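Local coordinates for protein beta-agarase (Persicobacter, PDB 6AII) that cleaves agarose as a neoagarobiose-producing GH16 beta-agarase, probably by hydrolysing its beta-1,4-linkages, at residues A3-G8 with K314-R319; Y216-V221 with Y232-W237; C107-G112 with K281-I286. All coordinates share one frame; numbering follows the deposited sequence.

In the fold
All three contacts lie in the beta-sandwich of a GH16 jelly roll. Contacts 1 and 2 reach the same antiparallel sheet, whereas contact 3 belongs to the facing sheet. Contact 1 is buried but lies about 17 Å from the chain's centre, measured centre to centre, and joins the N-terminal loop to strand 312-325 through calcium and aromatic packing. Contact 2, partly buried, joins strands 217-225 and 228-233 and the turn after them by backbone and Asn side-chain hydrogen bonds. Contact 3 is the most central, a strand pair with largely apolar side chains. Ile-318 of contact 1 meets Ile-284 of contact 3 between the sheets, CD1 to CD1 at 3.5 Å; Trp-317 and Asp-316 pack on Thr-218 and Tyr-216 of contact 2.

Contact 1 of 3, residues A3-G8 with K314-R319; sequences AQDWAG and KVDWIR. With CA (calcium ion), chain B.
Asp-316 and Asp-5 share a calcium ion where the N-terminal loop 3-8 lies against strand 312-325 of the GH16 jelly roll. Asp-316 holds the metal twice, by OD1 at 2.3 Å and by its backbone O; its CG stands anti to the backbone N and beside the carbonyl carbon (chi1 -175°), on the side of the second ligand. Asp-5 OD2 binds the calcium from the loop at 2.3 Å, which brings this oxygen near Asp-316 OD1, probably with their charges balanced by the metal. Water 2, Asp-30 O, Asn-32 OD1 and Gly-74 O complete the site, while Asp-316 OD2 forms a salt bridge with Arg-123. Asp-316 and Trp-317 make a classic beta bulge opposite that arginine. The Trp-317 indole takes the edge of Trp-6 toward its face in an offset edge-to-face pair, planes at 75°. Trp-6 CB also sits over this face, 4.1 Å from the centroid of the Trp-317 six-membered ring. Trp-317 NE1 gives its hydrogen to water 1 at 2.9 Å, and that water in turn donates to Asp-5 O. Ile-318 turns its side chain away from the loop, but its O approaches Trp-6 CZ3 at 3.5 Å. The extended Arg-319 side chain runs past Trp-6 toward a guanidinium held by Glu-121, Ile-9 O and Pro-10 O. Gln-4 CB covers one face of the Trp-6 ring; across the opposite face Arg-319 CB lies 3.9 Å from the six-membered centroid, and Arg-319 CD reaches Trp-6 CG at 3.6 Å.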
ATOM      1  N   ALA A   3      15.037 -13.792 -18.186  1.00 28.50           N
ATOM      2  CA  ALA A   3      14.071 -14.072 -17.052  1.00 26.72           C
ATOM      3  C   ALA A   3      13.799 -12.736 -16.357  1.00 26.08           C
ATOM      4  O   ALA A   3      14.722 -11.924 -16.213  1.00 25.99           O
ATOM      5  CB  ALA A   3      14.703 -15.090 -16.103  1.00 27.06           C
ATOM      6  N   GLN A   4      12.563 -12.552 -15.895  1.00 25.61           N
ATOM      7  CA  GLN A   4      12.233 -11.283 -15.164  1.00 23.47           C
ATOM      8  C   GLN A   4      12.810 -11.357 -13.760  1.00 21.09           C
ATOM      9  O   GLN A   4      13.267 -12.403 -13.287  1.00 21.20           O
ATOM     10  CB  GLN A   4      10.713 -11.175 -15.203  1.00 26.17           C
ATOM     11  CG  GLN A   4      10.291 -11.154 -16.674  1.00 35.74           C
ATOM     12  CD  GLN A   4       8.956 -10.551 -16.991  1.00 40.95           C
ATOM     13  OE1 GLN A   4       8.817  -9.348 -17.213  1.00 50.45           O
ATOM     14  NE2 GLN A   4       7.994 -11.441 -17.110  1.00 36.52           N
ATOM     15  N   ASP A   5      12.743 -10.194 -13.062  1.00 19.77           N
ATOM     16  CA  ASP A   5      13.383 -10.114 -11.762  1.00 18.73           C
ATOM     17  C   ASP A   5      12.781 -11.125 -10.775  1.00 19.78           C
ATOM     18  O   ASP A   5      13.447 -11.531  -9.849  1.00 21.68           O
ATOM     19  CB  ASP A   5      13.270  -8.721 -11.160  1.00 20.81           C
ATOM     20  CG  ASP A   5      14.161  -7.654 -11.763  1.00 23.94           C
ATOM     21  OD1 ASP A   5      15.076  -7.972 -12.558  1.00 21.97           O
ATOM     22  OD2 ASP A   5      13.903  -6.497 -11.443  1.00 23.47           O
ATOM     23  N   TRP A   6      11.503 -11.416 -10.882  1.00 17.98           N
ATOM     24  CA  TRP A   6      10.818 -12.309  -9.950  1.00 18.69           C
ATOM     25  C   TRP A   6      10.973 -13.772 -10.371  1.00 22.75           C
ATOM     26  O   TRP A   6      10.368 -14.644  -9.767  1.00 21.26           O
ATOM     27  CB  TRP A   6       9.322 -11.954  -9.859  1.00 18.58           C
ATOM     28  CG  TRP A   6       8.670 -11.886 -11.200  1.00 18.40           C
ATOM     29  CD1 TRP A   6       8.313 -12.926 -11.990  1.00 20.17           C
ATOM     30  CD2 TRP A   6       8.268 -10.704 -11.890  1.00 18.49           C
ATOM     31  NE1 TRP A   6       7.681 -12.495 -13.114  1.00 21.16           N
ATOM     32  CE2 TRP A   6       7.688 -11.121 -13.107  1.00 21.50           C
ATOM     33  CE3 TRP A   6       8.373  -9.339 -11.614  1.00 19.50           C
ATOM     34  CZ2 TRP A   6       7.180 -10.210 -14.010  1.00 19.34           C
ATOM     35  CZ3 TRP A   6       7.873  -8.441 -12.515  1.00 19.57           C
ATOM     36  CH2 TRP A   6       7.283  -8.879 -13.709  1.00 18.38           C
ATOM     37  N   ALA A   7      11.682 -14.033 -11.452  1.00 21.92           N
ATOM     38  CA  ALA A   7      11.706 -15.441 -11.932  1.00 25.94           C
ATOM     39  C   ALA A   7      12.380 -16.303 -10.876  1.00 27.06           C
ATOM     40  O   ALA A   7      13.285 -15.868 -10.229  1.00 27.47           O
ATOM     41  CB  ALA A   7      12.407 -15.553 -13.246  1.00 26.97           C
ATOM     42  N   GLY A   8      11.844 -17.494 -10.692  1.00 31.24           N
ATOM     43  CA  GLY A   8      12.363 -18.366  -9.685  1.00 32.55           C
ATOM     44  C   GLY A   8      11.821 -18.064  -8.298  1.00 34.49           C
ATOM     45  O   GLY A   8      12.141 -18.780  -7.362  1.00 35.93           O
ATOM     46  N   LYS A 314      11.275   2.703  -2.921  1.00 17.55           N
ATOM     47  CA  LYS A 314      11.759   2.098  -4.169  1.00 17.83           C
ATOM     48  C   LYS A 314      10.900   0.860  -4.476  1.00 19.77           C
ATOM     49  O   LYS A 314      10.526   0.115  -3.531  1.00 20.10           O
ATOM     50  CB  LYS A 314      13.225   1.685  -4.061  1.00 17.89           C
ATOM     51  CG  LYS A 314      14.131   2.851  -3.818  1.00 21.26           C
ATOM     52  CD  LYS A 314      15.599   2.478  -3.638  1.00 25.65           C
ATOM     53  CE  LYS A 314      16.419   3.712  -3.359  1.00 32.95           C
ATOM     54  NZ  LYS A 314      17.806   3.333  -3.018  1.00 39.73           N
ATOM     55  N   VAL A 315      10.597   0.651  -5.742  1.00 17.35           N
ATOM     56  CA  VAL A 315       9.800  -0.500  -6.122  1.00 17.39           C
ATOM     57  C   VAL A 315      10.639  -1.293  -7.144  1.00 16.77           C
ATOM     58  O   VAL A 315      10.797  -0.855  -8.286  1.00 18.07           O
ATOM     59  CB  VAL A 315       8.427  -0.126  -6.704  1.00 18.16           C
ATOM     60  CG1 VAL A 315       7.593  -1.376  -6.992  1.00 19.25           C
ATOM     61  CG2 VAL A 315       7.659   0.839  -5.782  1.00 21.49           C
ATOM     62  N   ASP A 316      11.139  -2.450  -6.701  1.00 15.77           N
ATOM     63  CA  ASP A 316      11.954  -3.296  -7.614  1.00 16.17           C
ATOM     64  C   ASP A 316      11.073  -3.913  -8.677  1.00 18.47           C
ATOM     65  O   ASP A 316      11.483  -4.078  -9.831  1.00 19.45           O
ATOM     66  CB  ASP A 316      12.655  -4.361  -6.777  1.00 19.56           C
ATOM     67  CG  ASP A 316      13.622  -5.234  -7.559  1.00 20.99           C
ATOM     68  OD1 ASP A 316      14.111  -4.782  -8.632  1.00 19.91           O
ATOM     69  OD2 ASP A 316      13.894  -6.360  -7.062  1.00 20.58           O
ATOM     70  N   TRP A 317       9.887  -4.356  -8.293  1.00 16.90           N
ATOM     71  CA  TRP A 317       8.975  -4.949  -9.254  1.00 18.23           C
ATOM     72  C   TRP A 317       7.556  -4.986  -8.680  1.00 16.46           C
ATOM     73  O   TRP A 317       7.343  -4.955  -7.448  1.00 18.52           O
ATOM     74  CB  TRP A 317       9.415  -6.370  -9.705  1.00 16.42           C
ATOM     75  CG  TRP A 317       9.793  -7.405  -8.692  1.00 16.34           C
ATOM     76  CD1 TRP A 317      11.066  -7.790  -8.455  1.00 17.74           C
ATOM     77  CD2 TRP A 317       8.968  -8.232  -7.865  1.00 16.95           C
ATOM     78  NE1 TRP A 317      11.116  -8.854  -7.604  1.00 18.35           N
ATOM     79  CE2 TRP A 317       9.841  -9.153  -7.222  1.00 17.73           C
ATOM     80  CE3 TRP A 317       7.578  -8.318  -7.636  1.00 19.28           C
ATOM     81  CZ2 TRP A 317       9.375 -10.106  -6.345  1.00 18.43           C
ATOM     82  CZ3 TRP A 317       7.118  -9.247  -6.722  1.00 18.42           C
ATOM     83  CH2 TRP A 317       8.008 -10.142  -6.103  1.00 18.53           C
ATOM     84  N   ILE A 318       6.587  -5.073  -9.574  1.00 17.11           N
ATOM     85  CA  ILE A 318       5.212  -5.351  -9.303  1.00 17.13           C
ATOM     86  C   ILE A 318       4.862  -6.548 -10.181  1.00 18.32           C
ATOM     87  O   ILE A 318       5.156  -6.491 -11.393  1.00 18.76           O
ATOM     88  CB  ILE A 318       4.281  -4.168  -9.637  1.00 19.46           C
ATOM     89  CG1 ILE A 318       4.646  -2.927  -8.835  1.00 19.35           C
ATOM     90  CG2 ILE A 318       2.835  -4.558  -9.510  1.00 20.41           C
ATOM     91  CD1 ILE A 318       4.051  -1.660  -9.396  1.00 19.64           C
ATOM     92  N   ARG A 319       4.171  -7.541  -9.617  1.00 19.00           N
ATOM     93  CA  ARG A 319       3.716  -8.690 -10.475  1.00 20.16           C
ATOM     94  C   ARG A 319       2.299  -9.049 -10.080  1.00 19.97           C
ATOM     95  O   ARG A 319       1.893  -9.009  -8.918  1.00 19.10           O
ATOM     96  CB  ARG A 319       4.672  -9.879 -10.388  1.00 19.33           C
ATOM     97  CG  ARG A 319       4.711 -10.567  -9.020  1.00 18.27           C
ATOM     98  CD  ARG A 319       5.800 -11.620  -8.991  1.00 19.18           C
ATOM     99  NE  ARG A 319       5.747 -12.412  -7.790  1.00 18.37           N
ATOM    100  CZ  ARG A 319       6.231 -13.620  -7.600  1.00 18.46           C
ATOM    101  NH1 ARG A 319       6.729 -14.304  -8.641  1.00 20.33           N
ATOM    102  NH2 ARG A 319       6.294 -14.110  -6.360  1.00 18.42           N
TER
HETATM  103 CA    CA B 501      13.901  -4.281 -10.894  1.00 20.34          CA
HETATM  104  O   HOH W   1      13.643 -10.174  -7.076  1.00 27.20           O
HETATM  105  O   HOH W   2      16.331  -4.820 -10.536  1.00 24.33           O

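Contact 2 of 3, residues Y216-V221 with Y232-W237; sequences YSTIGV and YINGKW
Ile-219 and Ile-233 form an antiparallel non-hydrogen-bonded pair next to the hydrogen-bonded pair Gly-220 and Tyr-232, bonded Gly-220 N to Tyr-232 O and Tyr-232 N to Gly-220 O, both 2.9 Å. A type I' turn from Ile-233 to Lys-236 follows, and there Asn-234 continues the ladder with both backbone and side chain. Its N gives a nearly straight bond to Thr-218 O at 2.8 Å (171° at the hydrogen). Its OD1 receives Thr-218 N at 2.8 Å, the donor lying nearly along the C=O axis, and so stands in for a backbone carbonyl. The other amide branch, ND2, donates to water 3, which also binds Ser-217 OG and donates to Tyr-216 O. Thr-218 OG1 lies between its own backbone N and carbonyl carbon (chi1 64°), 3.1 Å from Asn-234 CA, and shares water 4 with Gly-235 N. On the face of Ile-219 and Ile-233, CG2 of Ile-219 meets CG1 of Ile-233 at 4.2 Å. The Tyr-232 ring turns an edge to Gly-220 O, while its OH bonds Glu-230. The Asn-Gly pair with positive phi at both residues is typical of a two-residue type I' beta hairpin, here linking strands 228-233 and 236-242 of the meander in one jelly-roll sheet.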
ATOM      1  N   TYR A 216      14.749  -4.878   0.998  1.00 16.97           N
ATOM      2  CA  TYR A 216      13.515  -5.080   0.256  1.00 16.23           C
ATOM      3  C   TYR A 216      12.588  -6.047   0.987  1.00 19.22           C
ATOM      4  O   TYR A 216      13.051  -6.998   1.649  1.00 21.25           O
ATOM      5  CB  TYR A 216      13.816  -5.620  -1.150  1.00 18.74           C
ATOM      6  CG  TYR A 216      14.305  -4.530  -2.078  1.00 20.08           C
ATOM      7  CD1 TYR A 216      15.634  -4.188  -2.186  1.00 26.99           C
ATOM      8  CD2 TYR A 216      13.413  -3.783  -2.824  1.00 20.47           C
ATOM      9  CE1 TYR A 216      16.058  -3.179  -3.054  1.00 29.91           C
ATOM     10  CE2 TYR A 216      13.819  -2.746  -3.662  1.00 23.67           C
ATOM     11  CZ  TYR A 216      15.148  -2.432  -3.774  1.00 30.18           C
ATOM     12  OH  TYR A 216      15.491  -1.385  -4.617  1.00 34.68           O
ATOM     13  N   SER A 217      11.298  -5.788   0.895  1.00 18.20           N
ATOM     14  CA  SER A 217      10.230  -6.645   1.368  1.00 17.29           C
ATOM     15  C   SER A 217       9.344  -6.987   0.172  1.00 19.26           C
ATOM     16  O   SER A 217       9.109  -6.114  -0.672  1.00 19.05           O
ATOM     17  CB  SER A 217       9.400  -5.927   2.403  1.00 22.64           C
ATOM     18  OG  SER A 217      10.192  -5.458   3.458  1.00 23.31           O
ATOM     19  N   THR A 218       8.734  -8.141   0.167  1.00 16.47           N
ATOM     20  CA  THR A 218       7.629  -8.436  -0.723  1.00 17.51           C
ATOM     21  C   THR A 218       6.316  -8.448   0.043  1.00 18.23           C
ATOM     22  O   THR A 218       6.236  -8.940   1.166  1.00 19.39           O
ATOM     23  CB  THR A 218       7.777  -9.732  -1.537  1.00 22.48           C
ATOM     24  OG1 THR A 218       7.796 -10.874  -0.675  1.00 23.18           O
ATOM     25  CG2 THR A 218       9.013  -9.672  -2.384  1.00 23.98           C
ATOM     26  N   ILE A 219       5.303  -7.767  -0.448  1.00 18.04           N
ATOM     27  CA  ILE A 219       3.983  -7.776   0.162  1.00 18.54           C
ATOM     28  C   ILE A 219       2.968  -8.009  -0.950  1.00 17.51           C
ATOM     29  O   ILE A 219       3.003  -7.354  -1.994  1.00 17.12           O
ATOM     30  CB  ILE A 219       3.681  -6.463   0.938  1.00 20.02           C
ATOM     31  CG1 ILE A 219       4.884  -6.068   1.764  1.00 25.66           C
ATOM     32  CG2 ILE A 219       2.469  -6.672   1.806  1.00 23.20           C
ATOM     33  CD1 ILE A 219       5.033  -4.633   2.039  1.00 32.38           C
ATOM     34  N   GLY A 220       2.096  -8.967  -0.689  1.00 17.93           N
ATOM     35  CA  GLY A 220       1.091  -9.291  -1.688  1.00 18.50           C
ATOM     36  C   GLY A 220      -0.224  -9.740  -1.110  1.00 17.68           C
ATOM     37  O   GLY A 220      -0.316 -10.107   0.081  1.00 17.62           O
ATOM     38  N   VAL A 221      -1.247  -9.707  -1.975  1.00 16.80           N
ATOM     39  CA  VAL A 221      -2.600 -10.163  -1.566  1.00 16.59           C
ATOM     40  C   VAL A 221      -3.137 -11.102  -2.637  1.00 17.80           C
ATOM     41  O   VAL A 221      -2.950 -10.812  -3.810  1.00 17.66           O
ATOM     42  CB  VAL A 221      -3.548  -8.987  -1.327  1.00 19.31           C
ATOM     43  CG1 VAL A 221      -3.876  -8.233  -2.603  1.00 21.03           C
ATOM     44  CG2 VAL A 221      -4.848  -9.419  -0.681  1.00 21.49           C
ATOM     45  N   TYR A 232       0.431 -11.997   2.202  1.00 18.07           N
ATOM     46  CA  TYR A 232       1.704 -12.638   2.200  1.00 16.48           C
ATOM     47  C   TYR A 232       2.784 -11.576   2.356  1.00 16.55           C
ATOM     48  O   TYR A 232       2.809 -10.583   1.631  1.00 18.16           O
ATOM     49  CB  TYR A 232       1.939 -13.349   0.857  1.00 17.79           C
ATOM     50  CG  TYR A 232       0.962 -14.479   0.674  1.00 18.59           C
ATOM     51  CD1 TYR A 232      -0.337 -14.256   0.213  1.00 19.37           C
ATOM     52  CD2 TYR A 232       1.318 -15.749   1.021  1.00 19.59           C
ATOM     53  CE1 TYR A 232      -1.257 -15.303   0.124  1.00 17.49           C
ATOM     54  CE2 TYR A 232       0.412 -16.796   0.954  1.00 20.05           C
ATOM     55  CZ  TYR A 232      -0.874 -16.568   0.525  1.00 19.73           C
ATOM     56  OH  TYR A 232      -1.713 -17.655   0.442  1.00 22.80           O
ATOM     57  N   ILE A 233       3.719 -11.782   3.310  1.00 16.57           N
ATOM     58  CA  ILE A 233       4.849 -10.913   3.518  1.00 16.50           C
ATOM     59  C   ILE A 233       6.111 -11.760   3.331  1.00 17.98           C
ATOM     60  O   ILE A 233       6.297 -12.804   4.002  1.00 18.41           O
ATOM     61  CB  ILE A 233       4.791 -10.227   4.906  1.00 19.40           C
ATOM     62  CG1 ILE A 233       3.591  -9.283   4.963  1.00 19.14           C
ATOM     63  CG2 ILE A 233       6.101  -9.503   5.176  1.00 20.10           C
ATOM     64  CD1 ILE A 233       3.331  -8.667   6.309  1.00 21.08           C
ATOM     65  N   ASN A 234       7.017 -11.320   2.436  1.00 17.56           N
ATOM     66  CA  ASN A 234       8.250 -11.997   2.207  1.00 19.10           C
ATOM     67  C   ASN A 234       8.038 -13.465   1.866  1.00 20.46           C
ATOM     68  O   ASN A 234       8.806 -14.340   2.251  1.00 21.23           O
ATOM     69  CB  ASN A 234       9.248 -11.767   3.324  1.00 20.25           C
ATOM     70  CG  ASN A 234       9.740 -10.347   3.381  1.00 22.53           C
ATOM     71  OD1 ASN A 234       9.699  -9.617   2.387  1.00 21.56           O
ATOM     72  ND2 ASN A 234      10.224  -9.946   4.566  1.00 21.94           N
ATOM     73  N   GLY A 235       6.995 -13.718   1.099  1.00 18.79           N
ATOM     74  CA  GLY A 235       6.725 -15.039   0.576  1.00 20.87           C
ATOM     75  C   GLY A 235       5.996 -15.957   1.541  1.00 20.55           C
ATOM     76  O   GLY A 235       5.834 -17.124   1.229  1.00 22.33           O
ATOM     77  N   LYS A 236       5.652 -15.497   2.747  1.00 20.10           N
ATOM     78  CA  LYS A 236       5.038 -16.293   3.763  1.00 21.38           C
ATOM     79  C   LYS A 236       3.634 -15.777   4.034  1.00 19.11           C
ATOM     80  O   LYS A 236       3.379 -14.594   4.197  1.00 19.61           O
ATOM     81  CB  LYS A 236       5.874 -16.314   5.055  1.00 26.07           C
ATOM     82  CG  LYS A 236       7.212 -17.013   4.812  1.00 33.32           C
ATOM     83  CD  LYS A 236       8.156 -17.046   5.997  1.00 46.25           C
ATOM     84  CE  LYS A 236       8.680 -15.672   6.386  1.00 56.03           C
ATOM     85  NZ  LYS A 236       9.709 -15.171   5.434  1.00 58.52           N
ATOM     86  N   TRP A 237       2.731 -16.729   4.144  1.00 18.31           N
ATOM     87  CA  TRP A 237       1.346 -16.408   4.559  1.00 19.04           C
ATOM     88  C   TRP A 237       1.312 -15.726   5.927  1.00 18.47           C
ATOM     89  O   TRP A 237       2.004 -16.196   6.852  1.00 19.37           O
ATOM     90  CB  TRP A 237       0.464 -17.662   4.568  1.00 19.96           C
ATOM     91  CG  TRP A 237      -0.912 -17.419   5.124  1.00 20.55           C
ATOM     92  CD1 TRP A 237      -1.981 -16.924   4.438  1.00 19.56           C
ATOM     93  CD2 TRP A 237      -1.358 -17.495   6.497  1.00 18.96           C
ATOM     94  NE1 TRP A 237      -3.074 -16.786   5.245  1.00 18.80           N
ATOM     95  CE2 TRP A 237      -2.723 -17.140   6.518  1.00 19.39           C
ATOM     96  CE3 TRP A 237      -0.759 -17.891   7.699  1.00 21.14           C
ATOM     97  CZ2 TRP A 237      -3.465 -17.094   7.707  1.00 20.07           C
ATOM     98  CZ3 TRP A 237      -1.489 -17.864   8.856  1.00 22.88           C
ATOM     99  CH2 TRP A 237      -2.818 -17.480   8.849  1.00 20.96           C
TER
HETATM  100  O   HOH W   3      11.840  -7.346   4.589  1.00 21.71           O
HETATM  101  O   HOH W   4       5.032 -11.769  -0.249  1.00 20.13           O

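Contact 3 of 3, residues C107-G112 with K281-I286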
ATOM      1  N   CYS A 107       3.247   9.862  -6.286  1.00 19.89           N
ATOM      2  CA  CYS A 107       2.090   9.024  -6.269  1.00 19.91           C
ATOM      3  C   CYS A 107       1.956   8.383  -7.652  1.00 21.88           C
ATOM      4  O   CYS A 107       2.123   9.098  -8.648  1.00 21.66           O
ATOM      5  CB  CYS A 107       0.858   9.846  -5.895  1.00 20.51           C
ATOM      6  SG  CYS A 107      -0.650   8.891  -5.815  1.00 22.02           S
ATOM      7  N   VAL A 108       1.728   7.067  -7.691  1.00 19.02           N
ATOM      8  CA  VAL A 108       1.621   6.345  -8.927  1.00 20.40           C
ATOM      9  C   VAL A 108       0.303   5.590  -8.980  1.00 19.16           C
ATOM     10  O   VAL A 108      -0.069   4.940  -7.981  1.00 19.74           O
ATOM     11  CB  VAL A 108       2.821   5.390  -9.038  1.00 20.35           C
ATOM     12  CG1 VAL A 108       2.659   4.483 -10.221  1.00 22.44           C
ATOM     13  CG2 VAL A 108       4.111   6.186  -9.112  1.00 21.87           C
ATOM     14  N   VAL A 109      -0.433   5.629 -10.144  1.00 18.53           N
ATOM     15  CA  VAL A 109      -1.682   4.926 -10.261  1.00 19.99           C
ATOM     16  C   VAL A 109      -1.666   4.101 -11.551  1.00 19.29           C
ATOM     17  O   VAL A 109      -1.245   4.608 -12.621  1.00 20.86           O
ATOM     18  CB  VAL A 109      -2.888   5.875 -10.241  1.00 21.95           C
ATOM     19  CG1 VAL A 109      -4.158   5.056 -10.381  1.00 21.95           C
ATOM     20  CG2 VAL A 109      -2.932   6.715  -8.968  1.00 24.13           C
ATOM     21  N   SER A 110      -2.056   2.849 -11.488  1.00 18.50           N
ATOM     22  CA  SER A 110      -2.026   2.022 -12.688  1.00 20.27           C
ATOM     23  C   SER A 110      -3.062   2.489 -13.714  1.00 22.58           C
ATOM     24  O   SER A 110      -4.072   3.058 -13.346  1.00 21.66           O
ATOM     25  CB  SER A 110      -2.311   0.573 -12.367  1.00 19.05           C
ATOM     26  OG  SER A 110      -3.600   0.352 -11.881  1.00 18.93           O
ATOM     27  N   LYS A 111      -2.717   2.261 -14.972  1.00 22.91           N
ATOM     28  CA  LYS A 111      -3.704   2.349 -16.047  1.00 25.51           C
ATOM     29  C   LYS A 111      -4.689   1.182 -15.963  1.00 24.13           C
ATOM     30  O   LYS A 111      -5.891   1.354 -16.114  1.00 26.99           O
ATOM     31  CB  LYS A 111      -3.002   2.333 -17.407  1.00 25.19           C
ATOM     32  CG  LYS A 111      -4.014   2.461 -18.555  1.00 30.02           C
ATOM     33  CD  LYS A 111      -3.349   2.408 -19.889  1.00 33.19           C
ATOM     34  CE  LYS A 111      -2.772   3.731 -20.289  1.00 42.32           C
ATOM     35  NZ  LYS A 111      -2.074   3.629 -21.598  1.00 53.28           N
ATOM     36  N   GLY A 112      -4.194  -0.018 -15.725  1.00 22.76           N
ATOM     37  CA  GLY A 112      -5.011  -1.193 -15.713  1.00 24.17           C
ATOM     38  C   GLY A 112      -5.712  -1.444 -14.391  1.00 23.85           C
ATOM     39  O   GLY A 112      -5.539  -0.667 -13.406  1.00 23.39           O
ATOM     40  N   LYS A 281      -7.805  -0.303  -9.460  1.00 19.30           N
ATOM     41  CA  LYS A 281      -6.477   0.170  -9.908  1.00 17.84           C
ATOM     42  C   LYS A 281      -5.510  -0.026  -8.723  1.00 18.90           C
ATOM     43  O   LYS A 281      -5.980   0.024  -7.582  1.00 20.04           O
ATOM     44  CB  LYS A 281      -6.466   1.636 -10.310  1.00 19.67           C
ATOM     45  CG  LYS A 281      -7.245   1.903 -11.605  1.00 21.13           C
ATOM     46  CD  LYS A 281      -7.249   3.347 -11.993  1.00 24.53           C
ATOM     47  CE  LYS A 281      -8.004   3.544 -13.299  1.00 28.46           C
ATOM     48  NZ  LYS A 281      -7.867   4.962 -13.714  1.00 29.98           N
ATOM     49  N   LEU A 282      -4.233  -0.217  -9.046  1.00 19.20           N
ATOM     50  CA  LEU A 282      -3.179  -0.291  -8.033  1.00 19.30           C
ATOM     51  C   LEU A 282      -2.608   1.120  -7.866  1.00 19.48           C
ATOM     52  O   LEU A 282      -2.289   1.828  -8.832  1.00 20.94           O
ATOM     53  CB  LEU A 282      -2.130  -1.302  -8.505  1.00 19.92           C
ATOM     54  CG  LEU A 282      -0.895  -1.443  -7.612  1.00 20.30           C
ATOM     55  CD1 LEU A 282      -1.265  -2.049  -6.284  1.00 19.88           C
ATOM     56  CD2 LEU A 282       0.137  -2.301  -8.332  1.00 22.41           C
ATOM     57  N   ILE A 283      -2.395   1.514  -6.593  1.00 19.80           N
ATOM     58  CA  ILE A 283      -1.825   2.761  -6.246  1.00 19.88           C
ATOM     59  C   ILE A 283      -0.588   2.476  -5.377  1.00 19.44           C
ATOM     60  O   ILE A 283      -0.678   1.680  -4.426  1.00 18.59           O
ATOM     61  CB  ILE A 283      -2.873   3.641  -5.500  1.00 21.71           C
ATOM     62  CG1 ILE A 283      -4.144   3.788  -6.360  1.00 25.00           C
ATOM     63  CG2 ILE A 283      -2.278   4.985  -5.097  1.00 21.22           C
ATOM     64  CD1 ILE A 283      -5.180   4.751  -5.852  1.00 30.20           C
ATOM     65  N   ILE A 284       0.516   3.118  -5.705  1.00 18.39           N
ATOM     66  CA  ILE A 284       1.723   3.082  -4.845  1.00 18.14           C
ATOM     67  C   ILE A 284       2.131   4.534  -4.596  1.00 18.22           C
ATOM     68  O   ILE A 284       2.294   5.312  -5.519  1.00 19.23           O
ATOM     69  CB  ILE A 284       2.875   2.310  -5.473  1.00 21.12           C
ATOM     70  CG1 ILE A 284       2.394   0.927  -5.910  1.00 26.87           C
ATOM     71  CG2 ILE A 284       4.015   2.261  -4.459  1.00 20.92           C
ATOM     72  CD1 ILE A 284       3.524   0.013  -6.322  1.00 30.01           C
ATOM     73  N   ASN A 285       2.217   4.903  -3.329  1.00 18.42           N
ATOM     74  CA  ASN A 285       2.496   6.294  -3.062  1.00 20.60           C
ATOM     75  C   ASN A 285       3.147   6.468  -1.691  1.00 19.13           C
ATOM     76  O   ASN A 285       3.149   5.561  -0.828  1.00 18.90           O
ATOM     77  CB  ASN A 285       1.235   7.177  -3.103  1.00 21.16           C
ATOM     78  CG  ASN A 285       0.397   7.077  -1.839  1.00 25.44           C
ATOM     79  OD1 ASN A 285      -0.314   6.114  -1.637  1.00 28.76           O
ATOM     80  ND2 ASN A 285       0.453   8.055  -0.955  1.00 30.17           N
ATOM     81  N   ILE A 286       3.653   7.689  -1.494  1.00 17.81           N
ATOM     82  CA  ILE A 286       4.112   8.118  -0.195  1.00 16.45           C
ATOM     83  C   ILE A 286       3.308   9.366   0.200  1.00 18.45           C
ATOM     84  O   ILE A 286       2.766  10.050  -0.668  1.00 18.29           O
ATOM     85  CB  ILE A 286       5.619   8.406  -0.139  1.00 16.44           C
ATOM     86  CG1 ILE A 286       6.025   9.598  -1.012  1.00 17.73           C
ATOM     87  CG2 ILE A 286       6.392   7.105  -0.483  1.00 15.77           C
ATOM     88  CD1 ILE A 286       7.524   9.932  -1.042  1.00 18.18           C
TER
HETATM   89  O   HOH W   5      -5.086   5.542 -14.140  1.00 28.08           O
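Ser-110 and Leu-282 are joined by a backbone bond, Ser-110 N to Leu-282 O, and by a side-chain one that replaces the return bond. With chi1 65°, Ser-110 OG stands between its own backbone N and carbonyl carbon; there it accepts Leu-282 N at 3.0 Å and donates to Gly-112 O at 2.7 Å, so one hydroxyl joins the neighbouring strand to its own segment. Lys-281, extended beyond CG, lays its CD 3.5 Å from Ser-110 O and 3.9 Å from Val-109 CG1, and water 5 bridges its NZ to Ser-110 O. Val-109 and Ile-283 run alongside one another in the same direction, CG2 of Val-109 4.1 Å from CG1 of Ile-283. On the same face Cys-107 SG, anti to its backbone N (chi1 -179°), reaches Asn-285 CB at 3.7 Å. The Asn-285 amide leads away from the cysteine: OD1 receives Trp-136 NE1, and ND2 bonds Glu-287 OE1 and also Ile-286 O, from above that carbonyl's plane. On the other face, Val-108 N gives to Ile-284 O at 2.8 Å and Ile-284 N to Val-108 O at 3.0 Å; their side chains pack on Met-76 and Ile-318 respectively. Antiparallel strands with one apolar face against a second sheet are characteristic of the GH16 jelly-roll beta-sandwich.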